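Local coordinates for flagellar hook-associated protein 2 (PDB 6KTY), which probably caps the tip of the growing bacterial flagellum, helping flagellin subunits to polymerise there and keeping them from leaking out of the central channel, at residues 16-21 / 180-185; 32-37 / 186-191. All blocks are in the same frame, centred on the assembly; numbering follows the deposited sequence.

In the fold
Both contacts bring the N-terminal part of this FliD fragment against its C-terminal part, their centres about 9 Å apart. Segment 180-185 runs directly into 186-191. Contact 2 is regular antiparallel sheet flanked by charged groups; contact 1 is a loop held by backbone and serine hydrogen bonds, with one antiparallel bridge. Both are partly buried: I18, V19, F180, S182 and A184 are buried in contact 1, Y33, I35, E188, I189 and L191 in contact 2, where G186 is exposed. They meet at V37, whose O lies 2.7 Å from A184 N, a probable hydrogen bond. At one kind of subunit interface, R187 and R190 of one copy bond the A183 and F180 carbonyls of another.

Contact 1. Residues 16-21 / 180-185; sequences PNIVDG and FKSAAP
S182 grips the turn at N17 and I18, the tight part of this contact. Its OG donates to N17 O at 2.7 Å, in the carbonyl plane and on a lone pair; chi1 of 62° puts OG between its own backbone N and carbonyl carbon, within reach of that oxygen. Next along the turn, I18 O takes K181 N at 2.8 Å, the donor standing 47° above the carbonyl plane, and a weak second bond from S182 N. The I18 CD1 tip lies 3.5 Å from A184 CB, while CG1 lies beside S182 OG. V19 and F180 form an antiparallel non-hydrogen-bonded pair, their side chains side by side, with V19 CG1 at the edge of the ring.

The partly exposed side is looser. Its one close touch is K181 CG, anti to the carbonyl carbon (chi1 -51°), 3.2 Å from P16 O. K181 CE stays 3.8 Å from D20 CB, and K181 NZ, 5.5 Å from D20 OD2, instead salt-bridges D179. N17 ND2 reaches G14 O of a second subunit, whose R187 also hydrogen-bonds S182 OG. Strand 19-21 edges a small antiparallel sheet beside strand 178-180, and I18, V19 and F180 pack on V37 of strand 32-39.

Contact 2. Residues 32-37 / 186-191; sequences DYAIEV and GREIRL
Y33 and I35 pair with L191 and I189 as neighbouring antiparallel strands of a five-stranded sheet, in which strand 189-192 lies between 12-13 and 32-39. The short segments run at 148° to one another. Four backbone hydrogen bonds join the two hydrogen-bonded pairs, with Y33 and L191 exchanging N-H and C=O in both directions, as do I35 and I189. A34 and R190 form the non-hydrogen-bonded pair between them, where the CA-H groups of A34 and R190 approach I189 O and Y33 O. Beyond the direct bonds, a water links V37 N to R187 O.

Apolar contacts lie on the face carrying Y33, I35, I189 and L191. The side chains of I35 and L191 cross at about a right angle, and L191 CD2 presses on I35 CG1 at 3.4 Å, tighter than usual for two carbons. Y33 CB meets L191 CB at 4.0 Å.

Charged groups flank the pair. D32 OD1 forms a long salt bridge of 3.6 Å with R190 NH1, the carboxylate and guanidinium planes 89° apart; the stronger partner of R190 is D179 of a third subunit, met by NH2. The buried E188 lays OE2 3.3 Å from A34 CB and shares another water with A34 O, whereas its OE1 takes Q42 NE2 of that same subunit. At the far end E36, CG anti to its backbone N and extended beyond, carries OE2 to G186 N at 2.6 Å, the N-H arriving 48° out of the carboxylate plane.

Contact 1. Residues 16-21 / 180-185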
loop_
_atom_site.group_PDB
_atom_site.type_symbol
_atom_site.label_atom_id
_atom_site.label_comp_id
_atom_site.label_asym_id
_atom_site.label_seq_id
_atom_site.Cartn_x
_atom_site.Cartn_y
_atom_site.Cartn_z
ATOM N N PRO A 16 -2.310 9.924 -8.234
ATOM C CA PRO A 16 -1.166 10.633 -8.840
ATOM C C PRO A 16 0.183 10.262 -8.235
ATOM O O PRO A 16 1.212 10.540 -8.842
ATOM C CB PRO A 16 -1.479 12.127 -8.583
ATOM C CG PRO A 16 -2.911 12.195 -8.200
ATOM C CD PRO A 16 -3.289 10.848 -7.626
ATOM N N ASN A 17 0.191 9.633 -7.059
ATOM C CA ASN A 17 1.444 9.216 -6.417
ATOM C C ASN A 17 1.869 7.807 -6.842
ATOM O O ASN A 17 2.863 7.268 -6.339
ATOM C CB ASN A 17 1.294 9.273 -4.905
ATOM C CG ASN A 17 1.019 10.695 -4.406
ATOM O OD1 ASN A 17 0.038 10.929 -3.735
ATOM N ND2 ASN A 17 1.871 11.632 -4.770
ATOM N N ILE A 18 1.110 7.213 -7.757
ATOM C CA ILE A 18 1.544 5.984 -8.432
ATOM C C ILE A 18 1.761 6.244 -9.908
ATOM O O ILE A 18 2.831 5.920 -10.462
ATOM C CB ILE A 18 0.589 4.769 -8.194
ATOM C CG1 ILE A 18 0.547 4.428 -6.704
ATOM C CG2 ILE A 18 1.075 3.543 -9.020
ATOM C CD1 ILE A 18 -0.462 3.321 -6.307
ATOM N N VAL A 19 0.762 6.837 -10.560
ATOM C CA VAL A 19 0.886 7.204 -11.958
ATOM C C VAL A 19 0.256 8.575 -12.145
ATOM O O VAL A 19 -0.846 8.800 -11.678
ATOM C CB VAL A 19 0.162 6.196 -12.870
ATOM C CG1 VAL A 19 0.402 6.591 -14.331
ATOM C CG2 VAL A 19 0.655 4.791 -12.631
ATOM N N ASP A 20 0.958 9.502 -12.794
ATOM C CA ASP A 20 0.344 10.772 -13.166
ATOM C C ASP A 20 0.670 11.009 -14.633
ATOM O O ASP A 20 1.328 10.172 -15.279
ATOM C CB ASP A 20 0.860 11.937 -12.299
ATOM C CG ASP A 20 -0.151 13.073 -12.168
ATOM O OD1 ASP A 20 -1.167 13.094 -12.887
ATOM O OD2 ASP A 20 0.063 13.959 -11.336
ATOM N N GLY A 21 0.185 12.125 -15.169
ATOM C CA GLY A 21 0.383 12.418 -16.570
ATOM C C GLY A 21 -0.210 13.735 -16.998
ATOM O O GLY A 21 -0.820 14.443 -16.198
ATOM N N PHE A 180 5.450 7.226 -14.292
ATOM C CA PHE A 180 5.254 6.353 -13.142
ATOM C C PHE A 180 5.974 6.952 -11.930
ATOM O O PHE A 180 7.208 7.149 -11.963
ATOM C CB PHE A 180 5.743 4.922 -13.441
ATOM C CG PHE A 180 5.299 4.418 -14.773
ATOM C CD1 PHE A 180 3.997 4.633 -15.208
ATOM C CD2 PHE A 180 6.173 3.747 -15.610
ATOM C CE1 PHE A 180 3.574 4.186 -16.457
ATOM C CE2 PHE A 180 5.763 3.315 -16.857
ATOM C CZ PHE A 180 4.461 3.550 -17.286
ATOM N N LYS A 181 5.224 7.232 -10.868
ATOM C CA LYS A 181 5.809 7.852 -9.651
ATOM C C LYS A 181 6.290 6.842 -8.598
ATOM O O LYS A 181 7.143 7.158 -7.762
ATOM C CB LYS A 181 4.801 8.757 -9.011
ATOM C CG LYS A 181 4.137 9.764 -9.904
ATOM C CD LYS A 181 5.127 10.733 -10.430
ATOM C CE LYS A 181 4.446 11.937 -11.009
ATOM N NZ LYS A 181 5.441 12.854 -11.618
ATOM N N SER A 182 5.706 5.654 -8.590
ATOM C CA SER A 182 6.084 4.595 -7.655
ATOM C C SER A 182 5.632 3.261 -8.170
ATOM O O SER A 182 4.730 3.204 -8.980
ATOM C CB SER A 182 5.470 4.865 -6.250
ATOM O OG SER A 182 4.048 4.873 -6.268
ATOM N N ALA A 183 6.247 2.185 -7.694
ATOM C CA ALA A 183 5.812 0.822 -7.991
ATOM C C ALA A 183 4.763 0.440 -6.952
ATOM O O ALA A 183 4.910 0.746 -5.782
ATOM C CB ALA A 183 6.980 -0.132 -7.920
ATOM N N ALA A 184 3.679 -0.197 -7.371
ATOM C CA ALA A 184 2.679 -0.607 -6.379
ATOM C C ALA A 184 2.034 -1.875 -6.842
ATOM O O ALA A 184 0.918 -1.864 -7.367
ATOM C CB ALA A 184 1.666 0.492 -6.149
ATOM N N PRO A 185 2.783 -2.982 -6.731
ATOM C CA PRO A 185 2.297 -4.227 -7.301
ATOM C C PRO A 185 0.968 -4.594 -6.663
ATOM O O PRO A 185 0.805 -4.421 -5.457
ATOM C CB PRO A 185 3.406 -5.257 -6.957
ATOM C CG PRO A 185 4.402 -4.563 -6.094
ATOM C CD PRO A 185 4.116 -3.095 -6.100
#

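Contact 2. Residues 32-37 / 186-191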
loop_
_atom_site.group_PDB
_atom_site.type_symbol
_atom_site.label_atom_id
_atom_site.label_comp_id
_atom_site.label_asym_id
_atom_site.label_seq_id
_atom_site.Cartn_x
_atom_site.Cartn_y
_atom_site.Cartn_z
ATOM N N ASP A 32 -11.512 4.803 -20.265
ATOM C CA ASP A 32 -11.375 4.207 -18.941
ATOM C C ASP A 32 -10.145 3.338 -19.076
ATOM O O ASP A 32 -10.139 2.381 -19.866
ATOM C CB ASP A 32 -12.622 3.345 -18.628
ATOM C CG ASP A 32 -12.536 2.571 -17.282
ATOM O OD1 ASP A 32 -11.645 2.815 -16.416
ATOM O OD2 ASP A 32 -13.417 1.695 -17.089
ATOM N N TYR A 33 -9.099 3.680 -18.330
ATOM C CA TYR A 33 -7.807 3.031 -18.491
ATOM C C TYR A 33 -7.374 2.404 -17.161
ATOM O O TYR A 33 -7.452 3.036 -16.122
ATOM C CB TYR A 33 -6.787 4.056 -19.002
ATOM C CG TYR A 33 -7.102 4.558 -20.413
ATOM C CD1 TYR A 33 -6.798 3.777 -21.511
ATOM C CD2 TYR A 33 -7.705 5.806 -20.639
ATOM C CE1 TYR A 33 -7.083 4.200 -22.805
ATOM C CE2 TYR A 33 -8.003 6.244 -21.954
ATOM C CZ TYR A 33 -7.676 5.424 -23.024
ATOM O OH TYR A 33 -7.900 5.779 -24.333
ATOM N N ALA A 34 -6.984 1.137 -17.200
ATOM C CA ALA A 34 -6.626 0.406 -15.984
ATOM C C ALA A 34 -5.138 0.111 -16.041
ATOM O O ALA A 34 -4.700 -0.677 -16.894
ATOM C CB ALA A 34 -7.404 -0.865 -15.896
ATOM N N ILE A 35 -4.371 0.750 -15.146
ATOM C CA ILE A 35 -2.911 0.627 -15.139
ATOM C C ILE A 35 -2.428 0.281 -13.759
ATOM O O ILE A 35 -2.821 0.928 -12.778
ATOM C CB ILE A 35 -2.196 1.935 -15.562
ATOM C CG1 ILE A 35 -2.589 2.348 -16.967
ATOM C CG2 ILE A 35 -0.677 1.755 -15.561
ATOM C CD1 ILE A 35 -2.382 1.271 -18.024
ATOM N N GLU A 36 -1.573 -0.735 -13.721
ATOM C CA GLU A 36 -0.868 -1.182 -12.550
ATOM C C GLU A 36 0.648 -1.065 -12.766
ATOM O O GLU A 36 1.191 -1.664 -13.708
ATOM C CB GLU A 36 -1.194 -2.650 -12.318
ATOM C CG GLU A 36 -0.672 -3.166 -11.008
ATOM C CD GLU A 36 -1.016 -4.613 -10.763
ATOM O OE1 GLU A 36 -2.036 -5.073 -11.293
ATOM O OE2 GLU A 36 -0.293 -5.285 -9.997
ATOM N N VAL A 37 1.332 -0.328 -11.901
ATOM C CA VAL A 37 2.801 -0.291 -11.964
ATOM C C VAL A 37 3.362 -1.414 -11.087
ATOM O O VAL A 37 3.332 -1.319 -9.844
ATOM C CB VAL A 37 3.354 1.040 -11.508
ATOM C CG1 VAL A 37 4.905 1.047 -11.742
ATOM C CG2 VAL A 37 2.651 2.155 -12.206
ATOM N N GLY A 186 -0.003 -5.049 -7.448
ATOM C CA GLY A 186 -1.321 -5.404 -6.881
ATOM C C GLY A 186 -2.269 -4.227 -6.603
ATOM O O GLY A 186 -3.345 -4.418 -6.035
ATOM N N ARG A 187 -1.873 -3.026 -6.994
ATOM C CA ARG A 187 -2.658 -1.818 -6.810
ATOM C C ARG A 187 -2.968 -1.207 -8.193
ATOM O O ARG A 187 -2.368 -0.189 -8.636
ATOM C CB ARG A 187 -1.905 -0.811 -5.938
ATOM C CG ARG A 187 -1.502 -1.326 -4.527
ATOM C CD ARG A 187 -2.510 -1.059 -3.424
ATOM N NE ARG A 187 -2.465 0.333 -2.959
ATOM C CZ ARG A 187 -3.242 1.317 -3.400
ATOM N NH1 ARG A 187 -4.208 1.098 -4.296
ATOM N NH2 ARG A 187 -3.083 2.538 -2.920
ATOM N N GLU A 188 -3.936 -1.812 -8.857
ATOM C CA GLU A 188 -4.425 -1.321 -10.114
ATOM C C GLU A 188 -5.081 0.046 -9.900
ATOM O O GLU A 188 -5.880 0.242 -8.949
ATOM C CB GLU A 188 -5.397 -2.330 -10.739
ATOM C CG GLU A 188 -5.685 -2.075 -12.205
ATOM C CD GLU A 188 -6.525 -3.177 -12.860
ATOM O OE1 GLU A 188 -7.390 -3.765 -12.174
ATOM O OE2 GLU A 188 -6.342 -3.433 -14.090
ATOM N N ILE A 189 -4.720 0.991 -10.755
ATOM C CA ILE A 189 -5.182 2.396 -10.674
ATOM C C ILE A 189 -6.093 2.619 -11.880
ATOM O O ILE A 189 -5.801 2.132 -12.996
ATOM C CB ILE A 189 -4.020 3.417 -10.779
ATOM C CG1 ILE A 189 -2.890 3.122 -9.771
ATOM C CG2 ILE A 189 -4.507 4.835 -10.606
ATOM C CD1 ILE A 189 -3.354 2.650 -8.442
ATOM N N ARG A 190 -7.186 3.352 -11.670
ATOM C CA ARG A 190 -8.030 3.760 -12.773
ATOM C C ARG A 190 -7.699 5.207 -13.186
ATOM O O ARG A 190 -7.553 6.065 -12.341
ATOM C CB ARG A 190 -9.508 3.639 -12.395
ATOM C CG ARG A 190 -10.032 2.203 -12.353
ATOM C CD ARG A 190 -11.494 2.165 -12.803
ATOM N NE ARG A 190 -12.237 3.134 -12.029
ATOM C CZ ARG A 190 -13.256 3.870 -12.448
ATOM N NH1 ARG A 190 -13.739 3.797 -13.680
ATOM N NH2 ARG A 190 -13.799 4.710 -11.594
ATOM N N LEU A 191 -7.549 5.422 -14.492
ATOM C CA LEU A 191 -7.215 6.704 -15.077
ATOM C C LEU A 191 -8.368 7.080 -16.006
ATOM O O LEU A 191 -8.978 6.205 -16.619
ATOM C CB LEU A 191 -5.970 6.560 -15.928
ATOM C CG LEU A 191 -4.565 6.401 -15.317
ATOM C CD1 LEU A 191 -4.515 6.105 -13.864
ATOM C CD2 LEU A 191 -3.789 5.363 -16.089
HETATM O O HOH W 1 -4.116 -3.317 -15.584
HETATM O O HOH W 2 0.020 0.025 -9.393
#